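Local coordinates for protein triacylglycerol lipase (Yarrowia lipolytica, PDB 3O0D) that probably hydrolyses the ester bonds of triacylglycerols, acting as an extracellular, glycosylated lipase of the alpha/beta-hydrolase fold, at residues T5-I10 with V263-Q268; V53-E58 with S69-V74; W252-P257 with H289-V294. All coordinates share one frame; numbering follows the deposited sequence.

Contact 1. Residues T5-I10 with V263-Q268; sequences TETSHI and VMCQGQ
The side chains of E6 and Q266 cross obliquely, with carboxylate and amide planes 39° apart. E6 OE1 and Q266 NE2 lie 4.0 Å apart and do not bond directly; a water between them donates to the carboxylate and accepts from the amide. Beneath these polar ends the aliphatic parts touch, E6 CB lying 3.7 Å from Q266 CG. The Q266 chain bends at chi2 (-77°), and its amide is held in orientation by V213 N at OE1 and D212 OD1 at NE2. At the other end the H9 imidazole runs alongside V263, with H9 ND1 4.1 Å from V263 CG1.

Backbone bonds join the two segments between these ends. Q266 N reaches E6 O at 3.0 Å, almost straight (171°) but from above the carbonyl plane. S8 and M264 form the hydrogen-bonded antiparallel pair: S8 N to M264 O is 2.9 Å and M264 N to S8 O is 2.8 Å, both in the carbonyl plane. A second water links M264 O to S8 OG. Beyond this pair, I10 CG2 packs 3.5 Å from M264 CG, the two chains crossing at about a right angle near F18 of helix 12-27. T7 and C265, the non-hydrogen-bonded pair, share the other face, where C265 is disulfide-bonded to C273. This short antiparallel bridge adds the N-terminal strand 3-8 to the central mixed sheet of an alpha/beta hydrolase.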
loop_
_atom_site.group_PDB
_atom_site.type_symbol
_atom_site.label_atom_id
_atom_site.label_comp_id
_atom_site.label_asym_id
_atom_site.label_seq_id
_atom_site.Cartn_x
_atom_site.Cartn_y
_atom_site.Cartn_z
ATOM N N THR A 5 -6.071 12.622 18.129
ATOM C CA THR A 5 -7.436 12.563 17.553
ATOM C C THR A 5 -7.694 13.685 16.540
ATOM O O THR A 5 -8.863 13.946 16.240
ATOM C CB THR A 5 -8.505 12.622 18.594
ATOM O OG1 THR A 5 -8.460 13.885 19.293
ATOM C CG2 THR A 5 -8.249 11.449 19.629
ATOM N N GLU A 6 -6.619 14.236 16.016
ATOM C CA GLU A 6 -6.754 15.346 15.057
ATOM C C GLU A 6 -6.945 14.799 13.668
ATOM O O GLU A 6 -6.274 13.843 13.220
ATOM C CB GLU A 6 -5.531 16.276 15.046
ATOM C CG GLU A 6 -5.274 16.910 16.396
ATOM C CD GLU A 6 -4.154 17.996 16.335
ATOM O OE1 GLU A 6 -3.198 17.908 15.519
ATOM O OE2 GLU A 6 -4.233 18.937 17.152
ATOM N N THR A 7 -7.930 15.404 12.949
ATOM C CA THR A 7 -8.111 14.986 11.527
ATOM C C THR A 7 -8.414 16.243 10.736
ATOM O O THR A 7 -8.725 17.262 11.367
ATOM C CB THR A 7 -9.290 13.956 11.274
ATOM O OG1 THR A 7 -10.569 14.540 11.635
ATOM C CG2 THR A 7 -9.006 12.678 12.148
ATOM N N SER A 8 -8.307 16.176 9.426
ATOM C CA SER A 8 -8.532 17.348 8.554
ATOM C C SER A 8 -9.230 16.857 7.274
ATOM O O SER A 8 -9.019 15.748 6.797
ATOM C CB SER A 8 -7.119 17.905 8.103
ATOM O OG SER A 8 -6.493 18.516 9.231
ATOM N N HIS A 9 -10.057 17.723 6.725
ATOM C CA HIS A 9 -10.689 17.458 5.449
ATOM C C HIS A 9 -9.798 17.609 4.243
ATOM O O HIS A 9 -8.678 18.132 4.386
ATOM C CB HIS A 9 -11.979 18.378 5.300
ATOM C CG HIS A 9 -13.099 17.974 6.175
ATOM N ND1 HIS A 9 -13.820 16.823 5.928
ATOM C CD2 HIS A 9 -13.584 18.491 7.349
ATOM C CE1 HIS A 9 -14.770 16.706 6.868
ATOM N NE2 HIS A 9 -14.617 17.674 7.746
ATOM N N ILE A 10 -10.298 17.173 3.067
ATOM C CA ILE A 10 -9.508 17.262 1.833
ATOM C C ILE A 10 -10.356 17.907 0.749
ATOM O O ILE A 10 -11.593 18.025 0.914
ATOM C CB ILE A 10 -9.086 15.851 1.284
ATOM C CG1 ILE A 10 -10.291 14.937 0.931
ATOM C CG2 ILE A 10 -8.153 15.153 2.378
ATOM C CD1 ILE A 10 -9.790 13.612 0.192
ATOM N N VAL A 263 -10.677 11.744 5.345
ATOM C CA VAL A 263 -10.027 12.728 6.219
ATOM C C VAL A 263 -8.538 12.326 6.331
ATOM O O VAL A 263 -8.194 11.133 6.235
ATOM C CB VAL A 263 -10.700 12.862 7.613
ATOM C CG1 VAL A 263 -12.118 13.477 7.458
ATOM C CG2 VAL A 263 -10.739 11.454 8.356
ATOM N N MET A 264 -7.678 13.331 6.595
ATOM C CA MET A 264 -6.267 13.028 6.844
ATOM C C MET A 264 -6.092 12.957 8.360
ATOM O O MET A 264 -6.568 13.832 9.097
ATOM C CB MET A 264 -5.446 14.245 6.328
ATOM C CG MET A 264 -5.678 14.647 4.852
ATOM S SD MET A 264 -5.311 13.295 3.755
ATOM C CE MET A 264 -3.459 13.213 3.827
ATOM N N CYS A 265 -5.476 11.864 8.855
ATOM C CA CYS A 265 -5.420 11.617 10.310
ATOM C C CYS A 265 -4.019 11.937 10.774
ATOM O O CYS A 265 -3.123 11.478 10.118
ATOM C CB CYS A 265 -5.619 10.094 10.517
ATOM S SG CYS A 265 -7.271 9.620 9.813
ATOM N N GLN A 266 -3.910 12.658 11.868
ATOM C CA GLN A 266 -2.546 12.787 12.576
ATOM C C GLN A 266 -2.214 11.487 13.282
ATOM O O GLN A 266 -3.078 10.694 13.682
ATOM C CB GLN A 266 -2.494 13.893 13.531
ATOM C CG GLN A 266 -2.700 15.284 12.860
ATOM C CD GLN A 266 -1.531 15.803 12.145
ATOM O OE1 GLN A 266 -0.661 15.067 11.718
ATOM N NE2 GLN A 266 -1.512 17.129 11.930
ATOM N N GLY A 267 -0.919 11.274 13.420
ATOM C CA GLY A 267 -0.401 10.221 14.321
ATOM C C GLY A 267 -0.246 8.820 13.831
ATOM O O GLY A 267 -0.723 8.405 12.759
ATOM N N GLN A 268 0.335 7.988 14.702
ATOM C CA GLN A 268 0.524 6.634 14.290
ATOM C C GLN A 268 -0.680 5.751 14.716
ATOM O O GLN A 268 -0.772 4.597 14.291
ATOM C CB GLN A 268 1.890 6.060 14.861
ATOM C CG GLN A 268 3.111 6.754 14.197
ATOM C CD GLN A 268 4.417 6.463 14.914
ATOM O OE1 GLN A 268 5.524 6.439 14.294
ATOM N NE2 GLN A 268 4.310 6.285 16.218
HETATM O O HOH W 1 -3.627 18.973 13.067
HETATM O O HOH W 2 -5.105 16.130 10.383
#

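Contact 2. Residues V53-E58 with S69-V74; sequences VELIEE and SGYLAV
A classic beta bulge interrupts the antiparallel hairpin of strands 53-60 and 68-75, the former being the outermost strand at this end of the central sheet. I56 and E57 both face L72, whose carbonyl oxygen accepts from two donors: I56 N at 2.8 Å and E57 N at a longer 3.3 Å. The extra residue is taken up at I56, where psi falls to -55° and the register shifts by one. Regular pairing resumes on both sides of the bulge. E54 and V74 exchange two in-plane bonds, E54 N lying 2.9 Å from V74 O, and L72 N approaches E57 O nearly along the C=O axis at 2.9 Å.

L55, A73, Y71 and E58 lie on one face. L55 CG is anti to the backbone N (chi1 175°), which, together with chi2, brings L55 CD1 to 3.6 Å from Y71 CB. The tyrosine takes the crowded rotamer (chi1 60°), and its ring edge meets A73 CB in plane, while OH bonds to L24 O of helix 12-27. On the opposite face V74 and L72 touch V147 and L144 of helix 127-150. I56 leans across from the bulge, its CG1 3.7 Å from V74 CG2, the two chains crossing obliquely. G70 has backbone angles that would jam a side chain against the carbonyl of S69. Because L72 O is shared, both bulge N-H groups keep an acceptor, that of E57 at the longer distance, while aliphatic contacts continue on both faces.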
loop_
_atom_site.group_PDB
_atom_site.type_symbol
_atom_site.label_atom_id
_atom_site.label_comp_id
_atom_site.label_asym_id
_atom_site.label_seq_id
_atom_site.Cartn_x
_atom_site.Cartn_y
_atom_site.Cartn_z
ATOM N N VAL A 53 -1.835 4.478 -21.147
ATOM C CA VAL A 53 -1.083 3.626 -20.238
ATOM C C VAL A 53 -0.798 2.358 -21.011
ATOM O O VAL A 53 -1.638 1.864 -21.763
ATOM C CB VAL A 53 -1.895 3.297 -18.986
ATOM C CG1 VAL A 53 -1.277 2.091 -18.160
ATOM C CG2 VAL A 53 -1.994 4.552 -18.044
ATOM N N GLU A 54 0.424 1.879 -20.826
ATOM C CA GLU A 54 0.815 0.527 -21.418
ATOM C C GLU A 54 1.312 -0.388 -20.339
ATOM O O GLU A 54 2.149 -0.029 -19.488
ATOM C CB GLU A 54 1.796 0.697 -22.556
ATOM C CG GLU A 54 3.041 1.283 -22.137
ATOM C CD GLU A 54 4.098 1.299 -23.291
ATOM O OE1 GLU A 54 4.097 0.402 -24.157
ATOM O OE2 GLU A 54 4.926 2.227 -23.327
ATOM N N LEU A 55 0.738 -1.605 -20.379
ATOM C CA LEU A 55 1.154 -2.681 -19.522
ATOM C C LEU A 55 2.597 -3.093 -20.006
ATOM O O LEU A 55 2.794 -3.322 -21.235
ATOM C CB LEU A 55 0.185 -3.807 -19.638
ATOM C CG LEU A 55 0.619 -5.067 -18.832
ATOM C CD1 LEU A 55 0.579 -4.847 -17.262
ATOM C CD2 LEU A 55 -0.241 -6.244 -19.240
ATOM N N ILE A 56 3.504 -3.144 -19.047
ATOM C CA ILE A 56 4.879 -3.615 -19.378
ATOM C C ILE A 56 4.935 -5.136 -19.125
ATOM O O ILE A 56 5.321 -5.928 -20.039
ATOM C CB ILE A 56 5.984 -2.834 -18.648
ATOM C CG1 ILE A 56 5.939 -1.333 -19.132
ATOM C CG2 ILE A 56 7.401 -3.518 -18.991
ATOM C CD1 ILE A 56 5.632 -1.133 -20.660
ATOM N N GLU A 57 4.587 -5.528 -17.904
ATOM C CA GLU A 57 4.756 -6.953 -17.515
ATOM C C GLU A 57 3.837 -7.243 -16.363
ATOM O O GLU A 57 3.729 -6.433 -15.453
ATOM C CB GLU A 57 6.213 -7.186 -17.029
ATOM C CG GLU A 57 6.526 -8.663 -16.844
ATOM C CD GLU A 57 8.041 -8.988 -16.807
ATOM O OE1 GLU A 57 8.863 -8.319 -17.496
ATOM O OE2 GLU A 57 8.366 -9.984 -16.122
ATOM N N GLU A 58 3.281 -8.468 -16.349
ATOM C CA GLU A 58 2.572 -8.938 -15.152
ATOM C C GLU A 58 3.531 -9.918 -14.412
ATOM O O GLU A 58 4.479 -10.479 -15.013
ATOM C CB GLU A 58 1.376 -9.752 -15.563
ATOM C CG GLU A 58 0.330 -9.128 -16.389
ATOM C CD GLU A 58 -0.882 -10.064 -16.506
ATOM O OE1 GLU A 58 -1.882 -9.647 -17.116
ATOM O OE2 GLU A 58 -0.829 -11.238 -16.011
ATOM N N SER A 69 1.455 -10.982 -6.624
ATOM C CA SER A 69 1.189 -10.942 -8.028
ATOM C C SER A 69 0.986 -9.401 -8.294
ATOM O O SER A 69 0.874 -8.642 -7.338
ATOM C CB SER A 69 -0.104 -11.606 -8.403
ATOM O OG SER A 69 -0.001 -13.059 -8.136
ATOM N N GLY A 70 0.936 -9.058 -9.555
ATOM C CA GLY A 70 0.782 -7.556 -9.794
ATOM C C GLY A 70 1.333 -7.255 -11.154
ATOM O O GLY A 70 1.428 -8.085 -12.068
ATOM N N TYR A 71 1.558 -5.935 -11.382
ATOM C CA TYR A 71 1.969 -5.584 -12.760
ATOM C C TYR A 71 2.786 -4.271 -12.709
ATOM O O TYR A 71 2.823 -3.547 -11.708
ATOM C CB TYR A 71 0.773 -5.353 -13.723
ATOM C CG TYR A 71 -0.173 -4.199 -13.250
ATOM C CD1 TYR A 71 0.001 -2.857 -13.735
ATOM C CD2 TYR A 71 -1.264 -4.454 -12.449
ATOM C CE1 TYR A 71 -0.855 -1.838 -13.320
ATOM C CE2 TYR A 71 -2.148 -3.410 -12.018
ATOM C CZ TYR A 71 -1.921 -2.132 -12.507
ATOM O OH TYR A 71 -2.793 -1.128 -12.122
ATOM N N LEU A 72 3.504 -4.081 -13.800
ATOM C CA LEU A 72 4.303 -2.900 -13.993
ATOM C C LEU A 72 3.699 -2.255 -15.197
ATOM O O LEU A 72 3.543 -2.855 -16.284
ATOM C CB LEU A 72 5.763 -3.351 -14.258
ATOM C CG LEU A 72 6.818 -2.280 -14.552
ATOM C CD1 LEU A 72 6.951 -1.208 -13.488
ATOM C CD2 LEU A 72 8.174 -3.022 -14.835
ATOM N N ALA A 73 3.415 -0.910 -15.104
ATOM C CA ALA A 73 2.879 -0.236 -16.307
ATOM C C ALA A 73 3.494 1.173 -16.399
ATOM O O ALA A 73 4.073 1.655 -15.416
ATOM C CB ALA A 73 1.348 -0.073 -16.147
ATOM N N VAL A 74 3.352 1.799 -17.584
ATOM C CA VAL A 74 3.891 3.173 -17.811
ATOM C C VAL A 74 2.692 4.027 -18.285
ATOM O O VAL A 74 2.012 3.666 -19.243
ATOM C CB VAL A 74 4.950 3.150 -18.897
ATOM C CG1 VAL A 74 5.434 4.629 -19.126
ATOM C CG2 VAL A 74 6.145 2.301 -18.403
#

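Contact 3. Residues W252-P257 with H289-V294; sequences WPLIHP and HLQYFV
A single direct hydrogen bond joins the loop 252-257 to the chain leaving helix 285-290: H256 N donates to F293 O at 2.8 Å, in the carbonyl plane and on a lone pair. The same oxygen also sits 3.2 Å above one face of the H256 imidazole, offset toward the rim, and lies 3.2 Å from I255 CB.

Water supplies the other polar links. One molecule donates to L254 O and, weakly, to Q291 O, and accepts from F293 N. A second accepts from both I255 N and Q291 NE2, 3.0 Å from the latter. The Q291 chain is extended beyond CG, which carries its amide alongside L254. Its OE1 lies 3.0 Å from P253 O, a meeting of two acceptors, and bonds instead with NE2 of H227. An alanine at Q291 would probably loosen the hold between 252-257 and 289-294, since NE2's water link to I255 and OE1's bond with H227 would be lost.

Apolar contacts complete the junction. I255 CG2 packs 4.0 Å from Q291 CB and reaches the V294 carbonyl carbon, while P257 CD meets F293 CD2 at 4.0 Å, the two side chains crossing at about a right angle. F293 in turn makes an edge-to-face contact with Y15. Polar backbone groups here are thus met by one direct bond and two waters, so the junction relies largely on solvent for its hydrogen bonding.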
loop_
_atom_site.group_PDB
_atom_site.type_symbol
_atom_site.label_atom_id
_atom_site.label_comp_id
_atom_site.label_asym_id
_atom_site.label_seq_id
_atom_site.Cartn_x
_atom_site.Cartn_y
_atom_site.Cartn_z
ATOM N N TRP A 252 -16.768 6.128 6.073
ATOM C CA TRP A 252 -18.054 5.905 5.311
ATOM C C TRP A 252 -18.187 4.427 5.201
ATOM O O TRP A 252 -17.195 3.758 5.027
ATOM C CB TRP A 252 -17.910 6.516 3.895
ATOM C CG TRP A 252 -19.258 6.719 3.195
ATOM C CD1 TRP A 252 -19.723 6.048 2.092
ATOM C CD2 TRP A 252 -20.324 7.561 3.648
ATOM N NE1 TRP A 252 -21.014 6.500 1.784
ATOM C CE2 TRP A 252 -21.376 7.448 2.694
ATOM C CE3 TRP A 252 -20.408 8.540 4.645
ATOM C CZ2 TRP A 252 -22.558 8.210 2.787
ATOM C CZ3 TRP A 252 -21.590 9.344 4.769
ATOM C CH2 TRP A 252 -22.653 9.135 3.824
ATOM N N PRO A 253 -19.419 3.935 5.189
ATOM C CA PRO A 253 -19.535 2.486 5.158
ATOM C C PRO A 253 -19.428 1.882 3.809
ATOM O O PRO A 253 -19.074 0.688 3.773
ATOM C CB PRO A 253 -20.951 2.213 5.726
ATOM C CG PRO A 253 -21.502 3.496 6.113
ATOM C CD PRO A 253 -20.649 4.645 5.575
ATOM N N LEU A 254 -19.544 2.661 2.703
ATOM C CA LEU A 254 -19.569 2.079 1.400
ATOM C C LEU A 254 -18.414 2.576 0.516
ATOM O O LEU A 254 -17.723 3.532 0.875
ATOM C CB LEU A 254 -20.878 2.491 0.719
ATOM C CG LEU A 254 -22.112 1.932 1.498
ATOM C CD1 LEU A 254 -23.377 2.398 0.873
ATOM C CD2 LEU A 254 -22.115 0.416 1.593
ATOM N N ILE A 255 -18.357 2.024 -0.693
ATOM C CA ILE A 255 -17.539 2.630 -1.766
ATOM C C ILE A 255 -18.115 4.016 -2.107
ATOM O O ILE A 255 -19.191 4.429 -1.615
ATOM C CB ILE A 255 -17.478 1.728 -3.002
ATOM C CG1 ILE A 255 -18.903 1.402 -3.549
ATOM C CG2 ILE A 255 -16.730 0.403 -2.613
ATOM C CD1 ILE A 255 -18.998 0.674 -4.954
ATOM N N HIS A 256 -17.390 4.710 -2.964
ATOM C CA HIS A 256 -17.785 6.022 -3.392
ATOM C C HIS A 256 -18.183 6.983 -2.294
ATOM O O HIS A 256 -19.288 7.557 -2.332
ATOM C CB HIS A 256 -18.881 5.889 -4.520
ATOM C CG HIS A 256 -18.390 5.124 -5.713
ATOM N ND1 HIS A 256 -17.234 5.464 -6.404
ATOM C CD2 HIS A 256 -18.852 3.980 -6.280
ATOM C CE1 HIS A 256 -17.020 4.554 -7.349
ATOM N NE2 HIS A 256 -17.988 3.649 -7.288
ATOM N N PRO A 257 -17.306 7.204 -1.293
ATOM C CA PRO A 257 -17.662 8.022 -0.179
ATOM C C PRO A 257 -17.857 9.487 -0.657
ATOM O O PRO A 257 -17.229 9.960 -1.673
ATOM C CB PRO A 257 -16.423 7.952 0.714
ATOM C CG PRO A 257 -15.262 7.595 -0.218
ATOM C CD PRO A 257 -15.897 6.708 -1.258
ATOM N N HIS A 289 -13.055 -4.729 4.222
ATOM C CA HIS A 289 -11.704 -4.606 3.641
ATOM C C HIS A 289 -11.695 -4.376 2.148
ATOM O O HIS A 289 -10.673 -3.899 1.595
ATOM C CB HIS A 289 -10.964 -5.929 3.946
ATOM C CG HIS A 289 -9.506 -5.972 3.504
ATOM N ND1 HIS A 289 -8.589 -4.992 3.851
ATOM C CD2 HIS A 289 -8.799 -6.955 2.875
ATOM C CE1 HIS A 289 -7.369 -5.388 3.480
ATOM N NE2 HIS A 289 -7.484 -6.554 2.849
ATOM N N LEU A 290 -12.827 -4.567 1.449
ATOM C CA LEU A 290 -12.898 -4.313 -0.037
ATOM C C LEU A 290 -13.265 -2.856 -0.388
ATOM O O LEU A 290 -13.107 -2.498 -1.531
ATOM C CB LEU A 290 -13.922 -5.205 -0.748
ATOM C CG LEU A 290 -13.736 -6.698 -0.411
ATOM C CD1 LEU A 290 -14.654 -7.517 -1.367
ATOM C CD2 LEU A 290 -12.225 -7.086 -0.507
ATOM N N GLN A 291 -13.859 -2.119 0.537
ATOM C CA GLN A 291 -14.512 -0.845 0.268
ATOM C C GLN A 291 -13.604 0.377 0.344
ATOM O O GLN A 291 -13.597 1.034 1.310
ATOM C CB GLN A 291 -15.762 -0.656 1.172
ATOM C CG GLN A 291 -16.780 -1.739 0.987
ATOM C CD GLN A 291 -17.838 -1.777 2.077
ATOM O OE1 GLN A 291 -17.541 -1.804 3.215
ATOM N NE2 GLN A 291 -19.072 -1.859 1.668
ATOM N N TYR A 292 -12.860 0.599 -0.738
ATOM C CA TYR A 292 -11.855 1.638 -0.844
ATOM C C TYR A 292 -12.084 2.481 -2.122
ATOM O O TYR A 292 -11.394 2.334 -3.034
ATOM C CB TYR A 292 -10.435 1.030 -0.841
ATOM C CG TYR A 292 -9.956 0.674 0.551
ATOM C CD1 TYR A 292 -10.198 -0.575 1.101
ATOM C CD2 TYR A 292 -9.316 1.575 1.316
ATOM C CE1 TYR A 292 -9.810 -0.885 2.350
ATOM C CE2 TYR A 292 -8.916 1.284 2.566
ATOM C CZ TYR A 292 -9.174 0.054 3.129
ATOM O OH TYR A 292 -8.778 -0.159 4.424
ATOM N N PHE A 293 -13.074 3.368 -2.073
ATOM C CA PHE A 293 -13.524 4.175 -3.231
ATOM C C PHE A 293 -14.256 3.321 -4.274
ATOM O O PHE A 293 -15.390 3.564 -4.592
ATOM C CB PHE A 293 -12.389 4.991 -3.895
ATOM C CG PHE A 293 -11.768 6.027 -2.998
ATOM C CD1 PHE A 293 -10.617 5.763 -2.342
ATOM C CD2 PHE A 293 -12.290 7.274 -2.869
ATOM C CE1 PHE A 293 -10.078 6.609 -1.530
ATOM C CE2 PHE A 293 -11.697 8.146 -2.031
ATOM C CZ PHE A 293 -10.574 7.791 -1.374
ATOM N N VAL A 294 -13.541 2.317 -4.766
ATOM C CA VAL A 294 -14.089 1.264 -5.588
ATOM C C VAL A 294 -13.976 -0.077 -4.823
ATOM O O VAL A 294 -13.304 -0.123 -3.872
ATOM C CB VAL A 294 -13.358 1.114 -6.916
ATOM C CG1 VAL A 294 -13.391 2.369 -7.688
ATOM C CG2 VAL A 294 -11.954 0.777 -6.669
HETATM O O HOH W 3 -14.889 3.393 0.381
HETATM O O HOH W 4 -19.921 -0.827 -1.012
#

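From the N terminus, residues 5-10 enter contact 1 at once, but their partner strand comes some 250 residues later, so this contact closes most of the chain into one loop. Within that span lies contact 2, a local hairpin at the other end of the same mixed sheet, its centre about 33 Å from that of contact 1. Contact 3 opens at 252-257, before contact 1 closes at 263-268, and is completed at 289-294; contacts 1 and 3 therefore cross, whereas contacts 2 and 3 follow in series. Contact 1 ties the N-terminal strand to strand 262-265, contact 2 the edge strand 53-60 to strand 68-75, and contact 3 a loop after strand 247-250 to the segment leaving helix 285-290.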